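Mypaa.01249.c (PDB 3RD5) is probably an oxidoreductase of the short-chain dehydrogenase/reductase family, though its substrate and the reaction it performs are not established. Local coordinates at residues L170-R182 with R264-W278. Sequence-based numbering, arbitrary orientation.
Sequences LANLLFTSELQRR and RSRRAKDAGMAAALW. With EDO (1,2-ethanediol), chain C.
The guanidinium of Arg182 lies flat on one face of the Trp278 indole, planes 17° apart, in a cation-pi stack with CZ of Arg182 3.8 Å from the centroid of the five-membered ring. Arg182 CD adds a CH-pi contact over that same ring. At the indole's rim, Trp278 CZ3 meets Phe175 CD1 at 3.6 Å, the two rings nearly parallel but neither over the other; Phe175 O and a water lie at the indole edge, and NE1 bonds Glu282. Phe120 of helix 110-126 forms an edge-to-face pair with Trp278. The guanidinium's edge meets Glu178 and a water that accepts from Arg182 NH2. Glu178 OE2 accepts from Arg182 NE (3.0 Å, tilted from the guanidinium plane) and Arg181 NH2, both from one face of the carboxylate; Arg181 NE completes a side-on grip through OE1. This network probably holds the stacked guanidinium in place. With CG anti to the backbone N (chi1 -170°), Trp278 reaches helix 170-182 as a knob among Phe175, Glu178, Leu179 and Arg182. Here segment 271-278, starting the last helix of the Rossmann-like SDR fold, crosses segment 170-182 at 91°, axes 8.6 Å apart. Ala274 CB packs 3.6 Å from Leu174 O. Asp246 salt-bridges Arg264 and hydrogen-bonds Ser177.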
# COMPACT_ATOMS: atom_id res chain seq x y z
N LEU A 170 -0.77 -7.68 -8.09
CA LEU A 170 0.22 -7.51 -9.14
C LEU A 170 0.38 -6.03 -9.50
O LEU A 170 1.50 -5.53 -9.62
CB LEU A 170 -0.19 -8.37 -10.35
CG LEU A 170 0.71 -8.17 -11.58
CD1 LEU A 170 2.21 -8.50 -11.35
CD2 LEU A 170 0.18 -8.98 -12.76
N ALA A 171 -0.74 -5.32 -9.63
CA ALA A 171 -0.70 -3.88 -9.88
C ALA A 171 0.10 -3.12 -8.82
O ALA A 171 0.89 -2.24 -9.14
CB ALA A 171 -2.11 -3.30 -10.02
N ASN A 172 -0.01 -3.54 -7.55
CA ASN A 172 0.74 -2.90 -6.47
C ASN A 172 2.24 -2.99 -6.70
O ASN A 172 3.00 -2.05 -6.40
CB ASN A 172 0.46 -3.56 -5.11
CG ASN A 172 -0.94 -3.34 -4.54
OD1 ASN A 172 -1.44 -4.25 -3.84
ND2 ASN A 172 -1.55 -2.16 -4.71
N LEU A 173 2.71 -4.12 -7.22
CA LEU A 173 4.13 -4.31 -7.52
C LEU A 173 4.60 -3.55 -8.76
O LEU A 173 5.67 -2.93 -8.76
CB LEU A 173 4.47 -5.82 -7.62
CG LEU A 173 4.42 -6.51 -6.27
CD1 LEU A 173 4.56 -8.03 -6.43
CD2 LEU A 173 5.60 -6.07 -5.37
N LEU A 174 3.81 -3.62 -9.83
CA LEU A 174 4.12 -2.88 -11.05
C LEU A 174 4.12 -1.38 -10.78
O LEU A 174 4.91 -0.62 -11.36
CB LEU A 174 3.12 -3.25 -12.13
CG LEU A 174 3.21 -4.67 -12.68
CD1 LEU A 174 1.97 -4.97 -13.54
CD2 LEU A 174 4.50 -4.91 -13.49
N PHE A 175 3.21 -0.94 -9.91
CA PHE A 175 3.16 0.47 -9.42
C PHE A 175 4.48 0.85 -8.77
O PHE A 175 5.09 1.89 -9.06
CB PHE A 175 2.02 0.61 -8.42
CG PHE A 175 2.01 1.91 -7.70
CD1 PHE A 175 1.69 3.09 -8.31
CD2 PHE A 175 2.26 1.92 -6.35
CE1 PHE A 175 1.67 4.29 -7.60
CE2 PHE A 175 2.19 3.08 -5.63
CZ PHE A 175 1.92 4.28 -6.27
N THR A 176 4.94 -0.01 -7.85
CA THR A 176 6.19 0.23 -7.13
C THR A 176 7.40 0.32 -8.07
O THR A 176 8.21 1.26 -7.95
CB THR A 176 6.39 -0.86 -6.11
OG1 THR A 176 5.32 -0.86 -5.14
CG2 THR A 176 7.76 -0.71 -5.34
N SER A 177 7.51 -0.59 -9.02
CA SER A 177 8.63 -0.58 -9.97
C SER A 177 8.64 0.66 -10.84
O SER A 177 9.67 1.30 -11.03
CB SER A 177 8.58 -1.81 -10.86
OG SER A 177 8.79 -3.00 -10.11
N GLU A 178 7.47 1.02 -11.39
CA GLU A 178 7.40 2.17 -12.28
C GLU A 178 7.56 3.47 -11.50
O GLU A 178 8.22 4.39 -11.97
CB GLU A 178 6.14 2.16 -13.12
CG GLU A 178 5.92 3.35 -14.04
CD GLU A 178 6.87 3.49 -15.19
OE1 GLU A 178 7.72 2.62 -15.40
OE2 GLU A 178 6.71 4.53 -15.90
N LEU A 179 7.01 3.53 -10.30
CA LEU A 179 7.20 4.73 -9.44
C LEU A 179 8.70 4.90 -9.18
O LEU A 179 9.24 6.01 -9.31
CB LEU A 179 6.44 4.59 -8.11
CG LEU A 179 6.63 5.74 -7.13
CD1 LEU A 179 6.32 7.12 -7.73
CD2 LEU A 179 5.76 5.51 -5.90
N GLN A 180 9.41 3.82 -8.82
CA GLN A 180 10.83 3.97 -8.59
C GLN A 180 11.57 4.42 -9.84
O GLN A 180 12.46 5.28 -9.76
CB GLN A 180 11.44 2.68 -8.03
CG GLN A 180 12.93 2.86 -7.67
CD GLN A 180 13.13 3.89 -6.60
OE1 GLN A 180 12.66 3.72 -5.49
NE2 GLN A 180 13.86 4.96 -6.91
N ARG A 181 11.21 3.86 -11.00
CA ARG A 181 11.86 4.28 -12.26
C ARG A 181 11.69 5.79 -12.47
O ARG A 181 12.66 6.48 -12.83
CB ARG A 181 11.31 3.52 -13.44
CG ARG A 181 12.07 3.75 -14.73
CD ARG A 181 11.37 3.12 -15.90
NE ARG A 181 10.15 3.80 -16.28
CZ ARG A 181 10.10 4.96 -16.94
NH1 ARG A 181 11.23 5.59 -17.32
NH2 ARG A 181 8.93 5.50 -17.26
N ARG A 182 10.49 6.29 -12.22
CA ARG A 182 10.22 7.71 -12.38
C ARG A 182 10.92 8.59 -11.36
O ARG A 182 11.39 9.69 -11.69
CB ARG A 182 8.72 7.94 -12.39
CG ARG A 182 8.08 7.50 -13.70
CD ARG A 182 6.57 7.55 -13.61
NE ARG A 182 5.89 7.26 -14.86
CZ ARG A 182 5.33 8.17 -15.65
NH1 ARG A 182 5.36 9.43 -15.35
NH2 ARG A 182 4.65 7.80 -16.72
N ARG A 264 9.68 -11.94 -6.79
CA ARG A 264 8.34 -11.67 -7.30
C ARG A 264 8.18 -12.36 -8.68
O ARG A 264 9.14 -12.87 -9.26
CB ARG A 264 8.09 -10.16 -7.42
CG ARG A 264 8.91 -9.47 -8.50
CD ARG A 264 8.83 -7.96 -8.37
NE ARG A 264 9.76 -7.52 -7.33
CZ ARG A 264 10.01 -6.24 -7.03
NH1 ARG A 264 9.36 -5.26 -7.61
NH2 ARG A 264 10.98 -6.00 -6.15
N SER A 265 6.95 -12.38 -9.18
CA SER A 265 6.63 -13.09 -10.40
C SER A 265 7.28 -12.48 -11.64
O SER A 265 7.67 -11.30 -11.66
CB SER A 265 5.12 -13.15 -10.61
OG SER A 265 4.63 -11.87 -11.04
N ARG A 266 7.37 -13.28 -12.70
CA ARG A 266 7.88 -12.82 -13.97
C ARG A 266 7.03 -11.66 -14.49
O ARG A 266 7.55 -10.66 -14.97
CB ARG A 266 7.92 -13.96 -14.97
CG ARG A 266 8.91 -15.05 -14.62
CD ARG A 266 8.63 -16.28 -15.53
NE ARG A 266 9.57 -17.37 -15.28
CZ ARG A 266 9.31 -18.67 -15.46
NH1 ARG A 266 8.11 -19.09 -15.87
NH2 ARG A 266 10.27 -19.57 -15.21
N ARG A 267 5.70 -11.77 -14.37
CA ARG A 267 4.84 -10.67 -14.81
C ARG A 267 5.04 -9.39 -14.00
O ARG A 267 4.92 -8.29 -14.52
CB ARG A 267 3.37 -11.10 -14.83
CG ARG A 267 3.11 -12.04 -15.97
CD ARG A 267 1.64 -12.30 -16.25
NE ARG A 267 1.00 -13.08 -15.21
CZ ARG A 267 0.94 -14.42 -15.15
NH1 ARG A 267 0.24 -15.00 -14.18
NH2 ARG A 267 1.53 -15.19 -16.06
N ALA A 268 5.38 -9.51 -12.72
CA ALA A 268 5.71 -8.32 -11.93
C ALA A 268 7.01 -7.65 -12.35
O ALA A 268 7.22 -6.49 -12.00
CB ALA A 268 5.76 -8.68 -10.41
N LYS A 269 7.86 -8.36 -13.08
CA LYS A 269 9.13 -7.82 -13.57
C LYS A 269 9.06 -7.28 -14.99
O LYS A 269 10.09 -6.91 -15.55
CB LYS A 269 10.25 -8.87 -13.41
CG LYS A 269 10.49 -9.20 -11.94
CD LYS A 269 11.65 -10.15 -11.70
CE LYS A 269 11.23 -11.56 -11.50
NZ LYS A 269 12.42 -12.40 -11.07
N ASP A 270 7.86 -7.19 -15.57
CA ASP A 270 7.67 -6.72 -16.94
C ASP A 270 7.62 -5.18 -16.93
O ASP A 270 6.63 -4.57 -16.51
CB ASP A 270 6.40 -7.33 -17.51
CG ASP A 270 6.18 -7.00 -18.99
OD1 ASP A 270 6.60 -5.95 -19.47
OD2 ASP A 270 5.49 -7.80 -19.67
N ALA A 271 8.71 -4.55 -17.35
CA ALA A 271 8.82 -3.11 -17.31
C ALA A 271 7.87 -2.43 -18.29
O ALA A 271 7.36 -1.36 -17.99
CB ALA A 271 10.28 -2.67 -17.59
N GLY A 272 7.65 -3.03 -19.44
CA GLY A 272 6.67 -2.50 -20.38
C GLY A 272 5.26 -2.47 -19.82
O GLY A 272 4.55 -1.49 -19.99
N MET A 273 4.86 -3.54 -19.16
CA MET A 273 3.55 -3.56 -18.54
C MET A 273 3.47 -2.57 -17.39
O MET A 273 2.44 -1.92 -17.23
CB MET A 273 3.16 -4.96 -18.06
CG MET A 273 1.78 -5.04 -17.45
SD MET A 273 0.44 -4.61 -18.59
CE MET A 273 0.34 -6.10 -19.45
N ALA A 274 4.52 -2.41 -16.60
CA ALA A 274 4.47 -1.42 -15.53
C ALA A 274 4.23 -0.02 -16.09
O ALA A 274 3.44 0.77 -15.56
CB ALA A 274 5.79 -1.46 -14.72
N ALA A 275 4.93 0.34 -17.17
CA ALA A 275 4.77 1.61 -17.80
C ALA A 275 3.39 1.80 -18.47
O ALA A 275 2.81 2.89 -18.37
CB ALA A 275 5.97 1.88 -18.76
N ALA A 276 2.85 0.74 -19.11
CA ALA A 276 1.53 0.81 -19.72
C ALA A 276 0.43 0.93 -18.67
O ALA A 276 -0.49 1.74 -18.80
CB ALA A 276 1.26 -0.46 -20.56
N LEU A 277 0.57 0.16 -17.59
CA LEU A 277 -0.39 0.25 -16.48
C LEU A 277 -0.39 1.64 -15.86
O LEU A 277 -1.44 2.16 -15.48
CB LEU A 277 -0.10 -0.81 -15.40
CG LEU A 277 -0.96 -0.70 -14.14
CD1 LEU A 277 -2.45 -0.98 -14.40
CD2 LEU A 277 -0.40 -1.67 -13.10
N TRP A 278 0.79 2.26 -15.75
CA TRP A 278 0.87 3.62 -15.24
C TRP A 278 0.07 4.59 -16.08
O TRP A 278 -0.70 5.42 -15.56
CB TRP A 278 2.35 4.05 -15.15
CG TRP A 278 2.51 5.34 -14.40
CD1 TRP A 278 2.25 6.60 -14.86
CD2 TRP A 278 2.88 5.49 -13.01
NE1 TRP A 278 2.41 7.51 -13.84
CE2 TRP A 278 2.81 6.85 -12.71
CE3 TRP A 278 3.28 4.59 -12.01
CZ2 TRP A 278 3.06 7.33 -11.41
CZ3 TRP A 278 3.53 5.06 -10.74
CH2 TRP A 278 3.44 6.43 -10.46
C1 EDO C . 7.05 -6.39 -22.76
O1 EDO C . 6.47 -5.34 -21.99
C2 EDO C . 5.92 -7.31 -23.20
O2 EDO C . 4.87 -7.26 -22.22
O HOH W 1 7.28 -5.17 -9.63
O HOH W 2 2.80 0.76 -12.91
O HOH W 3 8.69 0.20 -16.00
O HOH W 4 4.13 5.35 -18.09